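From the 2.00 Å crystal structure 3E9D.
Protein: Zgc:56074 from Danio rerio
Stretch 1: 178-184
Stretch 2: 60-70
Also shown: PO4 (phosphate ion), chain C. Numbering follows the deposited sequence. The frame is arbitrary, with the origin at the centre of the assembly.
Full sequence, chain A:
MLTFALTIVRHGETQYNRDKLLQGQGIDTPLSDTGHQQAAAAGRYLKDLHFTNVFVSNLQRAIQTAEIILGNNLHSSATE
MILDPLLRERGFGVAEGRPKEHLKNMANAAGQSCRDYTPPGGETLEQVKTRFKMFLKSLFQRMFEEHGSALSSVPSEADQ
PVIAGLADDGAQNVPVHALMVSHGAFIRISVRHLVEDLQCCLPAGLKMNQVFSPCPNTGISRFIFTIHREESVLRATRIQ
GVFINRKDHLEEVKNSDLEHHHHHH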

# COMPACT_ATOMS: atom_id res chain seq x y z
N ALA A 178 3.48 2.51 10.43
CA ALA A 178 3.53 1.21 9.78
C ALA A 178 3.98 1.34 8.33
O ALA A 178 3.64 2.31 7.65
CB ALA A 178 2.16 0.54 9.84
N LEU A 179 4.76 0.35 7.87
CA LEU A 179 5.13 0.23 6.45
C LEU A 179 4.37 -0.94 5.86
O LEU A 179 4.28 -1.99 6.47
CB LEU A 179 6.64 -0.00 6.31
CG LEU A 179 7.21 -0.28 4.91
CD1 LEU A 179 7.02 0.97 4.03
CD2 LEU A 179 8.72 -0.65 5.04
N MET A 180 3.82 -0.75 4.67
CA MET A 180 3.07 -1.80 3.99
C MET A 180 3.71 -1.92 2.61
O MET A 180 3.83 -0.92 1.90
CB MET A 180 1.58 -1.42 3.90
CG MET A 180 0.71 -2.31 2.98
SD MET A 180 -0.99 -1.63 2.78
CE MET A 180 -1.28 -2.11 1.09
N VAL A 181 4.12 -3.13 2.23
CA VAL A 181 4.73 -3.35 0.91
C VAL A 181 3.86 -4.34 0.14
O VAL A 181 3.62 -5.45 0.62
CB VAL A 181 6.22 -3.77 0.99
CG1 VAL A 181 6.84 -3.92 -0.42
CG2 VAL A 181 7.02 -2.72 1.77
N SER A 182 3.38 -3.93 -1.03
CA SER A 182 2.36 -4.68 -1.75
C SER A 182 2.47 -4.49 -3.28
O SER A 182 3.58 -4.33 -3.83
CB SER A 182 0.95 -4.29 -1.22
OG SER A 182 -0.08 -5.13 -1.74
N HIS A 183 1.33 -4.53 -3.95
CA HIS A 183 1.27 -4.70 -5.39
C HIS A 183 0.34 -3.67 -6.03
O HIS A 183 -0.56 -3.16 -5.37
CB HIS A 183 0.80 -6.12 -5.69
CG HIS A 183 1.64 -7.17 -5.05
ND1 HIS A 183 2.73 -7.72 -5.69
CD2 HIS A 183 1.59 -7.74 -3.83
CE1 HIS A 183 3.31 -8.59 -4.88
NE2 HIS A 183 2.63 -8.62 -3.74
N GLY A 184 0.56 -3.40 -7.32
CA GLY A 184 -0.07 -2.27 -7.99
C GLY A 184 -1.58 -2.31 -8.02
O GLY A 184 -2.22 -1.34 -7.63
P PO4 C . 2.40 -6.26 -9.42
O1 PO4 C . 2.63 -7.46 -8.53
O2 PO4 C . 2.41 -4.96 -8.66
O3 PO4 C . 3.49 -6.17 -10.47
O4 PO4 C . 1.09 -6.41 -10.16
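Stretch 2 60-70: QRAIQTAEIIL

Stretch 2 is helical from Gln60 through Leu70 and continues as a helix beyond it. It packs against the strand 178-182, running nearly the opposite way: the N-to-C directions make an angle of 145°, and the axes approach to 7.7 Å. Because of this reversed course, the start of the helix lies by His183, just past the end of the strand, while Ile69 lies back beside Leu179. The strand alternates in the usual way, so Leu179 and Val181 point toward the helix while Ser182 points away. The helix answers with Ala62, Thr65, Ala66 and Ile69, which recur at intervals of three and four residues (62, 65/66, 69), about one helical turn, and so all point toward the strand.

Val181 covers the most surface and sits at the centre of the contact. Its chi1 is t. CG2 comes closest to Ala66, with CB at 3.9 Å, while CG1 is 4.0 Å from CG2 of Thr65 and 4.3 Å from CB of Ala62. CG1 also comes within 3.5 Å of the backbone atom Ala62 O, so the valine rests against the helix main chain itself. Alanine suits both positions, since its single methyl group fills the space while leaving the backbone within reach. Thr65 offers its methyl to the valine and turns its hydroxyl to the helix, where OG1 donates to Arg61 O at 2.8 Å; a polar group is thereby satisfied in a buried place.

Farther along the helix the gap is filled by longer aliphatic side chains. Leu179 CD2 meets Ile69 CG2 at 3.9 Å, a purely apolar contact suited to this buried end.

At the other end, His183 occupies the N-cap position before a helix that begins with Gly184. Its NE2 lies 3.8 Å from CB of Ala62, the alanine thus serving both Val181 and the imidazole. Arg61 leaves its helix sideways, but its extended chain brings the guanidinium close, with His183 CE1 over one face. His183 ND1 and Arg61 NE are 3.5 Å apart, and the phosphate ion joins their residues: its O1 accepts hydrogen bonds from Arg61 NE, Arg61 NH2 and His183 ND1, each at 2.9 Å. Gly184 N donates to phosphate O2 at 2.8 Å in a nearly straight bond. The anion, probably from the crystallisation liquor, thus links the two stretches where a cationic guanidinium and an imidazole N-H meet.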

# COMPACT_ATOMS: atom_id res chain seq x y z
N GLN A 60 7.49 -13.01 -3.32
CA GLN A 60 8.93 -12.75 -3.26
C GLN A 60 9.29 -11.32 -3.66
O GLN A 60 10.09 -10.67 -2.97
CB GLN A 60 9.69 -13.76 -4.13
CG GLN A 60 11.19 -13.47 -4.20
CD GLN A 60 11.99 -14.47 -5.02
OE1 GLN A 60 11.48 -15.09 -5.96
NE2 GLN A 60 13.25 -14.62 -4.66
N ARG A 61 8.71 -10.81 -4.75
CA ARG A 61 9.04 -9.46 -5.24
C ARG A 61 8.80 -8.39 -4.17
O ARG A 61 9.55 -7.42 -4.08
CB ARG A 61 8.31 -9.12 -6.55
CG ARG A 61 6.76 -9.19 -6.51
CD ARG A 61 6.22 -9.36 -7.94
NE ARG A 61 4.75 -9.33 -8.03
CZ ARG A 61 3.97 -10.42 -7.97
NH1 ARG A 61 4.51 -11.62 -7.81
NH2 ARG A 61 2.65 -10.30 -8.10
N ALA A 62 7.75 -8.58 -3.36
CA ALA A 62 7.39 -7.66 -2.28
C ALA A 62 8.28 -7.86 -1.04
O ALA A 62 8.80 -6.87 -0.45
CB ALA A 62 5.88 -7.85 -1.91
N ILE A 63 8.46 -9.12 -0.65
CA ILE A 63 9.39 -9.44 0.44
C ILE A 63 10.80 -8.86 0.21
O ILE A 63 11.37 -8.26 1.12
CB ILE A 63 9.49 -10.97 0.68
CG1 ILE A 63 8.11 -11.49 1.15
CG2 ILE A 63 10.61 -11.28 1.73
CD1 ILE A 63 7.94 -12.98 1.02
N GLN A 64 11.35 -9.04 -0.98
CA GLN A 64 12.68 -8.49 -1.32
C GLN A 64 12.73 -6.96 -1.21
O GLN A 64 13.72 -6.40 -0.74
CB GLN A 64 13.07 -8.88 -2.72
CG GLN A 64 13.38 -10.34 -2.90
CD GLN A 64 13.74 -10.63 -4.33
OE1 GLN A 64 12.88 -10.63 -5.21
NE2 GLN A 64 15.03 -10.85 -4.58
N THR A 65 11.67 -6.30 -1.66
CA THR A 65 11.58 -4.85 -1.60
C THR A 65 11.54 -4.39 -0.15
O THR A 65 12.29 -3.49 0.25
CB THR A 65 10.33 -4.35 -2.37
OG1 THR A 65 10.45 -4.75 -3.73
CG2 THR A 65 10.20 -2.79 -2.29
N ALA A 66 10.71 -5.06 0.66
CA ALA A 66 10.64 -4.74 2.08
C ALA A 66 11.99 -4.96 2.77
O ALA A 66 12.41 -4.15 3.61
CB ALA A 66 9.55 -5.55 2.76
N GLU A 67 12.68 -6.05 2.41
CA GLU A 67 13.96 -6.37 3.03
C GLU A 67 15.00 -5.28 2.71
O GLU A 67 15.80 -4.90 3.56
CB GLU A 67 14.49 -7.73 2.58
CG GLU A 67 13.73 -8.91 3.15
CD GLU A 67 14.16 -10.23 2.53
OE1 GLU A 67 14.56 -10.25 1.34
OE2 GLU A 67 14.08 -11.27 3.23
N ILE A 68 14.99 -4.82 1.47
CA ILE A 68 15.94 -3.80 1.03
C ILE A 68 15.62 -2.45 1.67
O ILE A 68 16.52 -1.72 2.06
CB ILE A 68 16.00 -3.72 -0.50
CG1 ILE A 68 16.72 -4.96 -1.04
CG2 ILE A 68 16.76 -2.45 -0.97
CD1 ILE A 68 16.35 -5.31 -2.48
N ILE A 69 14.34 -2.14 1.81
CA ILE A 69 13.96 -0.90 2.45
C ILE A 69 14.41 -0.90 3.92
O ILE A 69 14.98 0.08 4.41
CB ILE A 69 12.44 -0.63 2.29
CG1 ILE A 69 12.15 -0.21 0.83
CG2 ILE A 69 11.98 0.42 3.28
CD1 ILE A 69 10.67 -0.24 0.45
N LEU A 70 14.18 -2.00 4.61
CA LEU A 70 14.56 -2.09 6.03
C LEU A 70 16.08 -2.16 6.20
O LEU A 70 16.61 -1.55 7.10
CB LEU A 70 13.88 -3.27 6.71
CG LEU A 70 12.38 -3.07 7.00
CD1 LEU A 70 11.80 -4.41 7.43
CD2 LEU A 70 12.14 -2.00 8.07